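Local structure of NLP/P60 (6B8C) at residues A29-E34 / L64-R69; P77-G82 / P136-S141; G93-W98 / V107-G112. The protein cleaves peptidoglycan as a secreted NlpC/p60-family endopeptidase, generating muropeptides that enhance host immunity and limit bacterial pathogenesis. One frame throughout, in Å; residues are numbered along the deposited sequence.

The three contacts run from the surface into the middle of the domain. Interaction 1, between helices 28-36 and 55-67, is partly buried and rests on methyl and methylene contacts with no hydrogen bond across it. Interaction 2 is also partly buried and lacks such bonds; valine methyls and a ring edge lie against the main chain and a carboxylate of the loop at 77-82. Interaction 3 is fully buried and is the one whose segments are hydrogen-bonded to each other, as two strands of the central sheet. Strands 138-141 and 95-98 are neighbours in that sheet, so interactions 2 and 3 share it, while I31 of interaction 1 packs on I109 of interaction 3.

Interaction 1: residues A29-E34 / L64-R69; sequences AAIVAE and LQVTGR
V66 sits against one turn of helix 28-36, meeting A30, I31 and E34, and the apolar half of the contact is built on its branched side chain. CG1 stands anti to the backbone N (chi1 174°) and packs 4.1 Å from A30 CB. I31 reaches across with the tip of its longer branch: its CB does not point straight at the other helix, yet CD1 lies 3.7 Å from V66 CB, the two side chains crossing at a slant. On the other methyl, V66 CG2 rests 3.6 Å from E34 CB, and these two side chains run past one another with opposite headings. V66 CG2 also comes to 3.8 Å from A30 O, a carbonyl already engaged by E34 N within its own helix.

The polar groups make no hydrogen bond across the contact. E34 bends at chi2 (74°), which swings CD toward Q65, and OE1 ends 3.3 Å from Q65 CB and 3.4 Å from Q65 CG. This is a carboxylate oxygen lying on an aliphatic stem; the amide of Q65 leads away, its plane 48° from the carboxylate. The acid is satisfied by its own neighbours, OE1 by the hydroxyl of Y38 and OE2 by a salt bridge to K37, which probably favours its charged form in this buried place.

Past V66, helix 55-67 ends. G68 N still bonds to L64 O, but G68 itself has positive phi and turns the chain out. T67 OG1 bonds to Y63 O and takes a weak bond from R69 N.

The contact thus joins the helix nearest the N terminus to the C-terminal end of helix 55-67, with I31 also on I109 of the sheet: helices packed together against a central antiparallel sheet, as in the papain-like NlpC/P60 fold.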
ATOM      1  N   ALA A  29       2.503 -13.201  -2.382  1.00 82.04           N
ATOM      2  CA  ALA A  29       2.272 -13.310  -3.818  1.00 81.96           C
ATOM      3  C   ALA A  29       0.810 -13.047  -4.161  1.00 76.95           C
ATOM      4  O   ALA A  29       0.509 -12.427  -5.187  1.00 74.44           O
ATOM      5  CB  ALA A  29       2.703 -14.692  -4.312  1.00 87.86           C
ATOM      6  N   ALA A  30      -0.111 -13.492  -3.302  1.00 81.72           N
ATOM      7  CA  ALA A  30      -1.530 -13.268  -3.562  1.00 77.72           C
ATOM      8  C   ALA A  30      -1.892 -11.794  -3.412  1.00 75.20           C
ATOM      9  O   ALA A  30      -2.685 -11.262  -4.200  1.00 76.06           O
ATOM     10  CB  ALA A  30      -2.381 -14.131  -2.631  1.00 78.95           C
ATOM     11  N   ILE A  31      -1.320 -11.123  -2.411  1.00 76.27           N
ATOM     12  CA  ILE A  31      -1.528  -9.685  -2.263  1.00 73.03           C
ATOM     13  C   ILE A  31      -1.039  -8.950  -3.505  1.00 69.65           C
ATOM     14  O   ILE A  31      -1.713  -8.048  -4.018  1.00 67.20           O
ATOM     15  CB  ILE A  31      -0.828  -9.171  -0.990  1.00 74.28           C
ATOM     16  CG1 ILE A  31      -1.412  -9.836   0.259  1.00 75.81           C
ATOM     17  CG2 ILE A  31      -0.926  -7.651  -0.898  1.00 72.64           C
ATOM     18  CD1 ILE A  31      -2.761  -9.293   0.676  1.00 74.30           C
ATOM     19  N   VAL A  32       0.138  -9.329  -4.009  1.00 73.30           N
ATOM     20  CA  VAL A  32       0.688  -8.683  -5.199  1.00 70.39           C
ATOM     21  C   VAL A  32      -0.205  -8.932  -6.409  1.00 68.63           C
ATOM     22  O   VAL A  32      -0.477  -8.020  -7.206  1.00 65.70           O
ATOM     23  CB  VAL A  32       2.125  -9.174  -5.445  1.00 72.34           C
ATOM     24  CG1 VAL A  32       2.649  -8.655  -6.774  1.00 72.00           C
ATOM     25  CG2 VAL A  32       3.029  -8.743  -4.301  1.00 73.07           C
ATOM     26  N   ALA A  33      -0.674 -10.172  -6.567  1.00 66.92           N
ATOM     27  CA  ALA A  33      -1.513 -10.506  -7.711  1.00 67.50           C
ATOM     28  C   ALA A  33      -2.833  -9.746  -7.668  1.00 66.40           C
ATOM     29  O   ALA A  33      -3.346  -9.318  -8.708  1.00 64.70           O
ATOM     30  CB  ALA A  33      -1.757 -12.013  -7.757  1.00 70.76           C
ATOM     31  N   GLU A  34      -3.397  -9.564  -6.471  1.00 67.00           N
ATOM     32  CA  GLU A  34      -4.625  -8.785  -6.351  1.00 66.06           C
ATOM     33  C   GLU A  34      -4.369  -7.306  -6.621  1.00 62.71           C
ATOM     34  O   GLU A  34      -5.186  -6.636  -7.262  1.00 60.63           O
ATOM     35  CB  GLU A  34      -5.238  -8.976  -4.964  1.00 68.53           C
ATOM     36  CG  GLU A  34      -6.536  -8.206  -4.725  1.00 68.76           C
ATOM     37  CD  GLU A  34      -7.734  -8.808  -5.450  1.00 70.94           C
ATOM     38  OE1 GLU A  34      -8.729  -8.083  -5.668  1.00 71.60           O
ATOM     39  OE2 GLU A  34      -7.685 -10.005  -5.800  1.00 73.32           O
ATOM     40  N   LEU A  64      -8.580  -6.421   1.892  1.00 73.07           N
ATOM     41  CA  LEU A  64      -9.940  -6.899   2.097  1.00 74.67           C
ATOM     42  C   LEU A  64     -10.274  -8.025   1.130  1.00 74.80           C
ATOM     43  O   LEU A  64     -10.898  -9.021   1.516  1.00 77.18           O
ATOM     44  CB  LEU A  64     -10.915  -5.735   1.939  1.00 73.67           C
ATOM     45  CG  LEU A  64     -12.241  -5.803   2.686  1.00 76.83           C
ATOM     46  CD1 LEU A  64     -12.084  -6.579   3.981  1.00 80.78           C
ATOM     47  CD2 LEU A  64     -12.712  -4.387   2.970  1.00 75.88           C
ATOM     48  N   GLN A  65      -9.856  -7.888  -0.130  1.00 71.57           N
ATOM     49  CA  GLN A  65     -10.131  -8.927  -1.117  1.00 72.33           C
ATOM     50  C   GLN A  65      -9.380 -10.212  -0.797  1.00 74.23           C
ATOM     51  O   GLN A  65      -9.923 -11.310  -0.969  1.00 76.72           O
ATOM     52  CB  GLN A  65      -9.765  -8.435  -2.516  1.00 70.11           C
ATOM     53  CG  GLN A  65     -10.621  -7.292  -3.008  1.00 69.26           C
ATOM     54  CD  GLN A  65     -12.099  -7.585  -2.880  1.00 72.55           C
ATOM     55  OE1 GLN A  65     -12.774  -7.048  -2.002  1.00 75.76           O
ATOM     56  NE2 GLN A  65     -12.612  -8.444  -3.753  1.00 72.84           N
ATOM     57  N   VAL A  66      -8.131 -10.104  -0.341  1.00 75.42           N
ATOM     58  CA  VAL A  66      -7.334 -11.318  -0.173  1.00 75.89           C
ATOM     59  C   VAL A  66      -7.598 -11.976   1.179  1.00 78.81           C
ATOM     60  O   VAL A  66      -7.719 -13.203   1.271  1.00 80.49           O
ATOM     61  CB  VAL A  66      -5.840 -11.010  -0.373  1.00 74.47           C
ATOM     62  CG1 VAL A  66      -5.000 -12.234  -0.050  1.00 77.17           C
ATOM     63  CG2 VAL A  66      -5.586 -10.564  -1.795  1.00 71.55           C
ATOM     64  N   THR A  67      -7.699 -11.183   2.250  1.00 77.48           N
ATOM     65  CA  THR A  67      -7.756 -11.718   3.603  1.00 81.86           C
ATOM     66  C   THR A  67      -9.107 -11.553   4.283  1.00 84.21           C
ATOM     67  O   THR A  67      -9.360 -12.234   5.280  1.00 87.84           O
ATOM     68  CB  THR A  67      -6.692 -11.050   4.486  1.00 82.76           C
ATOM     69  OG1 THR A  67      -7.102  -9.711   4.788  1.00 81.10           O
ATOM     70  CG2 THR A  67      -5.347 -11.010   3.768  1.00 81.50           C
ATOM     71  N   GLY A  68      -9.967 -10.665   3.788  1.00 82.47           N
ATOM     72  CA  GLY A  68     -11.259 -10.443   4.399  1.00 85.31           C
ATOM     73  C   GLY A  68     -11.256  -9.539   5.612  1.00 87.45           C
ATOM     74  O   GLY A  68     -12.337  -9.149   6.076  1.00 88.37           O
ATOM     75  N   ARG A  69     -10.091  -9.197   6.150  1.00 84.66           N
ATOM     76  CA  ARG A  69     -10.015  -8.313   7.302  1.00 87.77           C
ATOM     77  C   ARG A  69      -9.818  -6.869   6.852  1.00 84.36           C
ATOM     78  O   ARG A  69      -9.318  -6.588   5.760  1.00 81.48           O
ATOM     79  CB  ARG A  69      -8.883  -8.737   8.236  1.00 91.99           C
ATOM     80  CG  ARG A  69      -7.501  -8.510   7.671  1.00 92.38           C
ATOM     81  CD  ARG A  69      -6.565  -9.639   8.063  1.00 98.60           C
ATOM     82  NE  ARG A  69      -5.414  -9.156   8.818  1.00102.22           N
ATOM     83  CZ  ARG A  69      -4.335  -8.613   8.264  1.00100.39           C
ATOM     84  NH1 ARG A  69      -4.264  -8.476   6.945  1.00 98.18           N
ATOM     85  NH2 ARG A  69      -3.331  -8.204   9.027  1.00100.80           N
TER

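Interaction 2: residues P77-G82 / P136-S141; sequences PQESAG and PDFAVS
With CG1 anti to its backbone N (chi1 167°), V140 sets that methyl against the main chain of G82, 3.5 Å from both G82 N and G82 CA. The same rotation leaves CG2 anti to the carbonyl carbon, where it lies 4.1 Å from E79 O. One branched side chain therefore packs on two points of the turning backbone at 77-82.

F138, two residues back along the strand, comes up on the same side. Its chi1 of 60° puts CG between the backbone N and the carbonyl carbon, and the ring presents its edge to E79: CZ is 4.2 Å from E79 OE2, which lies near the ring plane. This is a loose contact, and the carboxylate is fixed by other partners, OE1 by the hydroxyl of T104 and OE2 by G102 N. The F138 ring also meets that of F97 on the neighbouring strand, where D137 and F138 both face F97 in a classic beta bulge.

Strand 138-141 runs between 83-85 and 95-98. The loop that follows helix 55-67 thus folds over the strand beside the one it leads into, at one side of the central antiparallel sheet of the NlpC/P60 domain.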
ATOM      1  N   PRO A  77      -4.276   4.215  11.057  1.00 85.34           N
ATOM      2  CA  PRO A  77      -4.653   2.889  11.580  1.00 87.85           C
ATOM      3  C   PRO A  77      -3.939   1.740  10.890  1.00 87.83           C
ATOM      4  O   PRO A  77      -3.594   0.748  11.548  1.00 90.68           O
ATOM      5  CB  PRO A  77      -6.170   2.834  11.348  1.00 87.25           C
ATOM      6  CG  PRO A  77      -6.469   3.947  10.389  1.00 84.45           C
ATOM      7  CD  PRO A  77      -5.468   5.002  10.696  1.00 84.64           C
ATOM      8  N   GLN A  78      -3.673   1.856   9.587  1.00 87.10           N
ATOM      9  CA  GLN A  78      -2.966   0.805   8.868  1.00 85.90           C
ATOM     10  C   GLN A  78      -1.563   0.562   9.406  1.00 89.30           C
ATOM     11  O   GLN A  78      -0.959  -0.465   9.075  1.00 89.05           O
ATOM     12  CB  GLN A  78      -2.906   1.149   7.377  1.00 80.17           C
ATOM     13  CG  GLN A  78      -4.275   1.332   6.747  1.00 76.63           C
ATOM     14  CD  GLN A  78      -4.243   1.287   5.230  1.00 71.48           C
ATOM     15  OE1 GLN A  78      -3.179   1.196   4.619  1.00 69.68           O
ATOM     16  NE2 GLN A  78      -5.417   1.342   4.616  1.00 69.35           N
ATOM     17  N   GLU A  79      -1.038   1.466  10.237  1.00 80.48           N
ATOM     18  CA  GLU A  79       0.258   1.254  10.867  1.00 85.41           C
ATOM     19  C   GLU A  79       0.224   0.168  11.936  1.00 87.86           C
ATOM     20  O   GLU A  79       1.290  -0.257  12.392  1.00 88.76           O
ATOM     21  CB  GLU A  79       0.756   2.557  11.493  1.00 92.00           C
ATOM     22  CG  GLU A  79       0.922   3.714  10.524  1.00 95.80           C
ATOM     23  CD  GLU A  79       1.169   5.031  11.241  1.00101.17           C
ATOM     24  OE1 GLU A  79       0.617   6.064  10.807  1.00100.67           O
ATOM     25  OE2 GLU A  79       1.910   5.031  12.247  1.00104.75           O
ATOM     26  N   SER A  80      -0.962  -0.287  12.347  1.00 89.00           N
ATOM     27  CA  SER A  80      -1.079  -1.289  13.397  1.00 93.87           C
ATOM     28  C   SER A  80      -1.324  -2.695  12.867  1.00 93.67           C
ATOM     29  O   SER A  80      -1.316  -3.646  13.656  1.00 98.22           O
ATOM     30  CB  SER A  80      -2.214  -0.918  14.361  1.00 96.81           C
ATOM     31  OG  SER A  80      -2.064   0.405  14.844  1.00 97.59           O
ATOM     32  N   ALA A  81      -1.535  -2.850  11.559  1.00 96.94           N
ATOM     33  CA  ALA A  81      -1.993  -4.114  10.997  1.00 95.45           C
ATOM     34  C   ALA A  81      -0.946  -5.219  11.039  1.00 98.44           C
ATOM     35  O   ALA A  81      -1.297  -6.378  10.796  1.00101.49           O
ATOM     36  CB  ALA A  81      -2.458  -3.889   9.559  1.00 89.74           C
ATOM     37  N   GLY A  82       0.305  -4.904  11.334  1.00 96.62           N
ATOM     38  CA  GLY A  82       1.358  -5.902  11.403  1.00 98.43           C
ATOM     39  C   GLY A  82       2.444  -5.448  12.349  1.00100.82           C
ATOM     40  O   GLY A  82       2.201  -4.654  13.261  1.00103.32           O
ATOM     41  N   PRO A 136      10.196   5.113   1.000  1.00 72.37           N
ATOM     42  CA  PRO A 136       9.332   5.100   2.182  1.00 74.25           C
ATOM     43  C   PRO A 136      10.159   5.172   3.451  1.00 77.53           C
ATOM     44  O   PRO A 136      11.363   4.904   3.464  1.00 78.82           O
ATOM     45  CB  PRO A 136       8.593   3.764   2.072  1.00 74.13           C
ATOM     46  CG  PRO A 136       9.530   2.890   1.313  1.00 74.63           C
ATOM     47  CD  PRO A 136      10.294   3.785   0.368  1.00 72.92           C
ATOM     48  N   ASP A 137       9.489   5.547   4.538  1.00 76.62           N
ATOM     49  CA  ASP A 137      10.175   5.735   5.810  1.00 81.87           C
ATOM     50  C   ASP A 137      10.286   4.444   6.617  1.00 81.93           C
ATOM     51  O   ASP A 137      11.345   4.176   7.193  1.00 84.60           O
ATOM     52  CB  ASP A 137       9.476   6.825   6.628  1.00 86.96           C
ATOM     53  CG  ASP A 137       9.650   8.209   6.020  1.00 91.00           C
ATOM     54  OD1 ASP A 137      10.806   8.661   5.869  1.00 94.00           O
ATOM     55  OD2 ASP A 137       8.630   8.842   5.674  1.00 89.89           O
ATOM     56  N   PHE A 138       9.233   3.630   6.683  1.00 85.35           N
ATOM     57  CA  PHE A 138       9.376   2.318   7.327  1.00 86.70           C
ATOM     58  C   PHE A 138       8.438   1.327   6.647  1.00 83.83           C
ATOM     59  O   PHE A 138       7.777   1.653   5.657  1.00 80.28           O
ATOM     60  CB  PHE A 138       9.144   2.406   8.845  1.00 88.36           C
ATOM     61  CG  PHE A 138       7.778   2.900   9.239  1.00 86.25           C
ATOM     62  CD1 PHE A 138       7.560   4.247   9.485  1.00 85.47           C
ATOM     63  CD2 PHE A 138       6.720   2.017   9.389  1.00 85.25           C
ATOM     64  CE1 PHE A 138       6.311   4.705   9.858  1.00 84.38           C
ATOM     65  CE2 PHE A 138       5.466   2.469   9.761  1.00 83.91           C
ATOM     66  CZ  PHE A 138       5.262   3.814   9.995  1.00 83.61           C
ATOM     67  N   ALA A 139       8.380   0.102   7.170  1.00 87.89           N
ATOM     68  CA  ALA A 139       7.534  -0.929   6.596  1.00 86.52           C
ATOM     69  C   ALA A 139       6.831  -1.678   7.717  1.00 89.11           C
ATOM     70  O   ALA A 139       7.139  -1.513   8.900  1.00 91.45           O
ATOM     71  CB  ALA A 139       8.342  -1.893   5.718  1.00 86.42           C
ATOM     72  N   VAL A 140       5.879  -2.518   7.324  1.00 86.40           N
ATOM     73  CA  VAL A 140       5.039  -3.268   8.248  1.00 89.85           C
ATOM     74  C   VAL A 140       4.825  -4.652   7.656  1.00 90.81           C
ATOM     75  O   VAL A 140       4.322  -4.780   6.532  1.00 87.78           O
ATOM     76  CB  VAL A 140       3.690  -2.573   8.504  1.00 89.15           C
ATOM     77  CG1 VAL A 140       2.730  -3.517   9.192  1.00 91.37           C
ATOM     78  CG2 VAL A 140       3.888  -1.319   9.347  1.00 90.38           C
ATOM     79  N   SER A 141       5.235  -5.680   8.397  1.00 93.06           N
ATOM     80  CA  SER A 141       4.994  -7.061   8.013  1.00 95.15           C
ATOM     81  C   SER A 141       3.581  -7.469   8.402  1.00 96.48           C
ATOM     82  O   SER A 141       3.063  -7.057   9.446  1.00 98.19           O
ATOM     83  CB  SER A 141       6.006  -7.994   8.682  1.00 99.95           C
ATOM     84  OG  SER A 141       7.337  -7.652   8.339  1.00101.01           O
TER

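Interaction 3: residues G93-W98 / V107-G112; sequences GDLLFW and VAIALG
The F97 ring carries V107 CG2 over one face, a CH-pi contact with the methyl 3.7 Å from the ring centroid, 22° off the normal and shifted toward the rim near CE2. The ring and the valine run alongside each other with the same heading. V107 has CG1 between its backbone N and carbonyl carbon (chi1 70°), which leaves CG2 anti to the N and over the ring. W98 approaches A108 obliquely, CZ3 being 3.9 Å from A108 CB, and its indole makes edge-to-face contacts with H106 and Y116.

On the face of the sheet with F97 and V107, L95 CD2 reaches 4.1 Å to V107 CG2; here L95, V107 and I109 meet helix 55-67. On the opposite face, L96 CG packs 3.9 Å from A110 CB.

L96 and A108 form an antiparallel hydrogen-bonded pair, with two bonds of 2.9 Å, L96 N to A108 O and A108 N to L96 O. Beyond them A110 N bonds to D94 O at 2.7 Å, and G93 N to A110 O at 2.8 Å, almost straight (176°). The D94 carboxylate turns to K91 N.

The hydrogen bonds across this buried hairpin are thus all main chain to main chain and set its register, while the side chains add methyl and ring packing on both faces of the sheet.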
ATOM      1  N   GLY A  93       4.275  -8.023  -0.471  1.00 79.65           N
ATOM      2  CA  GLY A  93       3.021  -7.985   0.249  1.00 78.73           C
ATOM      3  C   GLY A  93       3.018  -7.080   1.464  1.00 79.37           C
ATOM      4  O   GLY A  93       1.942  -6.622   1.872  1.00 77.56           O
ATOM      5  N   ASP A  94       4.180  -6.806   2.053  1.00 77.79           N
ATOM      6  CA  ASP A  94       4.234  -5.943   3.222  1.00 80.63           C
ATOM      7  C   ASP A  94       3.796  -4.527   2.862  1.00 76.17           C
ATOM      8  O   ASP A  94       3.747  -4.138   1.693  1.00 74.31           O
ATOM      9  CB  ASP A  94       5.645  -5.913   3.817  1.00 87.18           C
ATOM     10  CG  ASP A  94       6.052  -7.243   4.422  1.00 95.49           C
ATOM     11  OD1 ASP A  94       7.252  -7.587   4.358  1.00 99.65           O
ATOM     12  OD2 ASP A  94       5.166  -7.950   4.950  1.00 98.59           O
ATOM     13  N   LEU A  95       3.474  -3.747   3.888  1.00 81.29           N
ATOM     14  CA  LEU A  95       3.060  -2.365   3.693  1.00 76.81           C
ATOM     15  C   LEU A  95       4.255  -1.443   3.897  1.00 76.57           C
ATOM     16  O   LEU A  95       5.124  -1.718   4.724  1.00 78.76           O
ATOM     17  CB  LEU A  95       1.925  -1.996   4.651  1.00 76.39           C
ATOM     18  CG  LEU A  95       0.557  -2.625   4.364  1.00 74.44           C
ATOM     19  CD1 LEU A  95      -0.427  -2.356   5.493  1.00 75.80           C
ATOM     20  CD2 LEU A  95       0.004  -2.108   3.049  1.00 70.84           C
ATOM     21  N   LEU A  96       4.310  -0.360   3.126  1.00 75.14           N
ATOM     22  CA  LEU A  96       5.380   0.626   3.210  1.00 74.84           C
ATOM     23  C   LEU A  96       4.767   1.980   3.530  1.00 72.93           C
ATOM     24  O   LEU A  96       3.772   2.369   2.912  1.00 70.71           O
ATOM     25  CB  LEU A  96       6.170   0.704   1.903  1.00 73.76           C
ATOM     26  CG  LEU A  96       6.711  -0.612   1.348  1.00 75.91           C
ATOM     27  CD1 LEU A  96       7.276  -0.401  -0.043  1.00 73.90           C
ATOM     28  CD2 LEU A  96       7.768  -1.190   2.272  1.00 81.86           C
ATOM     29  N   PHE A  97       5.369   2.700   4.475  1.00 76.04           N
ATOM     30  CA  PHE A  97       4.780   3.912   5.028  1.00 76.07           C
ATOM     31  C   PHE A  97       5.753   5.075   4.924  1.00 77.13           C
ATOM     32  O   PHE A  97       6.932   4.946   5.282  1.00 79.07           O
ATOM     33  CB  PHE A  97       4.366   3.703   6.491  1.00 77.82           C
ATOM     34  CG  PHE A  97       3.181   2.801   6.655  1.00 75.67           C
ATOM     35  CD1 PHE A  97       3.347   1.432   6.794  1.00 75.71           C
ATOM     36  CD2 PHE A  97       1.896   3.319   6.653  1.00 73.52           C
ATOM     37  CE1 PHE A  97       2.254   0.598   6.938  1.00 74.74           C
ATOM     38  CE2 PHE A  97       0.800   2.492   6.797  1.00 72.61           C
ATOM     39  CZ  PHE A  97       0.980   1.128   6.939  1.00 73.41           C
ATOM     40  N   TRP A  98       5.246   6.201   4.422  1.00 75.10           N
ATOM     41  CA  TRP A  98       5.951   7.472   4.420  1.00 76.62           C
ATOM     42  C   TRP A  98       5.504   8.298   5.614  1.00 79.20           C
ATOM     43  O   TRP A  98       4.312   8.360   5.927  1.00 78.77           O
ATOM     44  CB  TRP A  98       5.666   8.259   3.140  1.00 73.62           C
ATOM     45  CG  TRP A  98       6.376   7.793   1.914  1.00 72.17           C
ATOM     46  CD1 TRP A  98       7.355   8.457   1.241  1.00 72.70           C
ATOM     47  CD2 TRP A  98       6.144   6.577   1.191  1.00 70.70           C
ATOM     48  NE1 TRP A  98       7.755   7.731   0.147  1.00 71.57           N
ATOM     49  CE2 TRP A  98       7.027   6.572   0.092  1.00 70.23           C
ATOM     50  CE3 TRP A  98       5.282   5.493   1.367  1.00 69.96           C
ATOM     51  CZ2 TRP A  98       7.074   5.523  -0.824  1.00 68.69           C
ATOM     52  CZ3 TRP A  98       5.329   4.453   0.456  1.00 69.37           C
ATOM     53  CH2 TRP A  98       6.220   4.475  -0.624  1.00 68.39           C
ATOM     54  N   VAL A 107       1.109   5.368   1.892  1.00 66.51           N
ATOM     55  CA  VAL A 107       1.286   3.933   2.060  1.00 66.50           C
ATOM     56  C   VAL A 107       1.305   3.281   0.684  1.00 64.07           C
ATOM     57  O   VAL A 107       0.706   3.781  -0.271  1.00 62.56           O
ATOM     58  CB  VAL A 107       0.173   3.326   2.948  1.00 60.93           C
ATOM     59  CG1 VAL A 107      -1.159   3.343   2.217  1.00 60.44           C
ATOM     60  CG2 VAL A 107       0.533   1.917   3.387  1.00 62.51           C
ATOM     61  N   ALA A 108       2.021   2.167   0.586  1.00 63.64           N
ATOM     62  CA  ALA A 108       2.060   1.376  -0.637  1.00 62.67           C
ATOM     63  C   ALA A 108       2.228  -0.090  -0.264  1.00 64.18           C
ATOM     64  O   ALA A 108       2.502  -0.428   0.888  1.00 65.71           O
ATOM     65  CB  ALA A 108       3.181   1.835  -1.576  1.00 62.41           C
ATOM     66  N   ILE A 109       2.054  -0.967  -1.251  1.00 63.46           N
ATOM     67  CA  ILE A 109       2.253  -2.401  -1.070  1.00 66.02           C
ATOM     68  C   ILE A 109       3.621  -2.777  -1.621  1.00 67.15           C
ATOM     69  O   ILE A 109       3.926  -2.507  -2.790  1.00 64.76           O
ATOM     70  CB  ILE A 109       1.141  -3.219  -1.748  1.00 65.67           C
ATOM     71  CG1 ILE A 109      -0.183  -3.053  -0.994  1.00 65.57           C
ATOM     72  CG2 ILE A 109       1.527  -4.692  -1.808  1.00 67.52           C
ATOM     73  CD1 ILE A 109      -1.376  -3.608  -1.729  1.00 64.11           C
ATOM     74  N   ALA A 110       4.441  -3.401  -0.782  1.00 69.74           N
ATOM     75  CA  ALA A 110       5.781  -3.789  -1.194  1.00 71.78           C
ATOM     76  C   ALA A 110       5.728  -4.899  -2.234  1.00 73.06           C
ATOM     77  O   ALA A 110       4.949  -5.851  -2.116  1.00 73.49           O
ATOM     78  CB  ALA A 110       6.599  -4.244   0.014  1.00 74.37           C
ATOM     79  N   LEU A 111       6.562  -4.768  -3.262  1.00 70.13           N
ATOM     80  CA  LEU A 111       6.741  -5.809  -4.261  1.00 72.23           C
ATOM     81  C   LEU A 111       8.035  -6.590  -4.077  1.00 76.58           C
ATOM     82  O   LEU A 111       8.260  -7.561  -4.807  1.00 77.95           O
ATOM     83  CB  LEU A 111       6.721  -5.205  -5.668  1.00 70.86           C
ATOM     84  CG  LEU A 111       5.439  -4.493  -6.091  1.00 68.30           C
ATOM     85  CD1 LEU A 111       5.596  -3.975  -7.503  1.00 66.89           C
ATOM     86  CD2 LEU A 111       4.244  -5.425  -5.990  1.00 68.07           C
ATOM     87  N   GLY A 112       8.883  -6.192  -3.133  1.00 75.06           N
ATOM     88  CA  GLY A 112      10.197  -6.785  -3.008  1.00 78.67           C
ATOM     89  C   GLY A 112      11.174  -6.160  -3.982  1.00 80.25           C
ATOM     90  O   GLY A 112      10.785  -5.740  -5.076  1.00 80.05           O
TER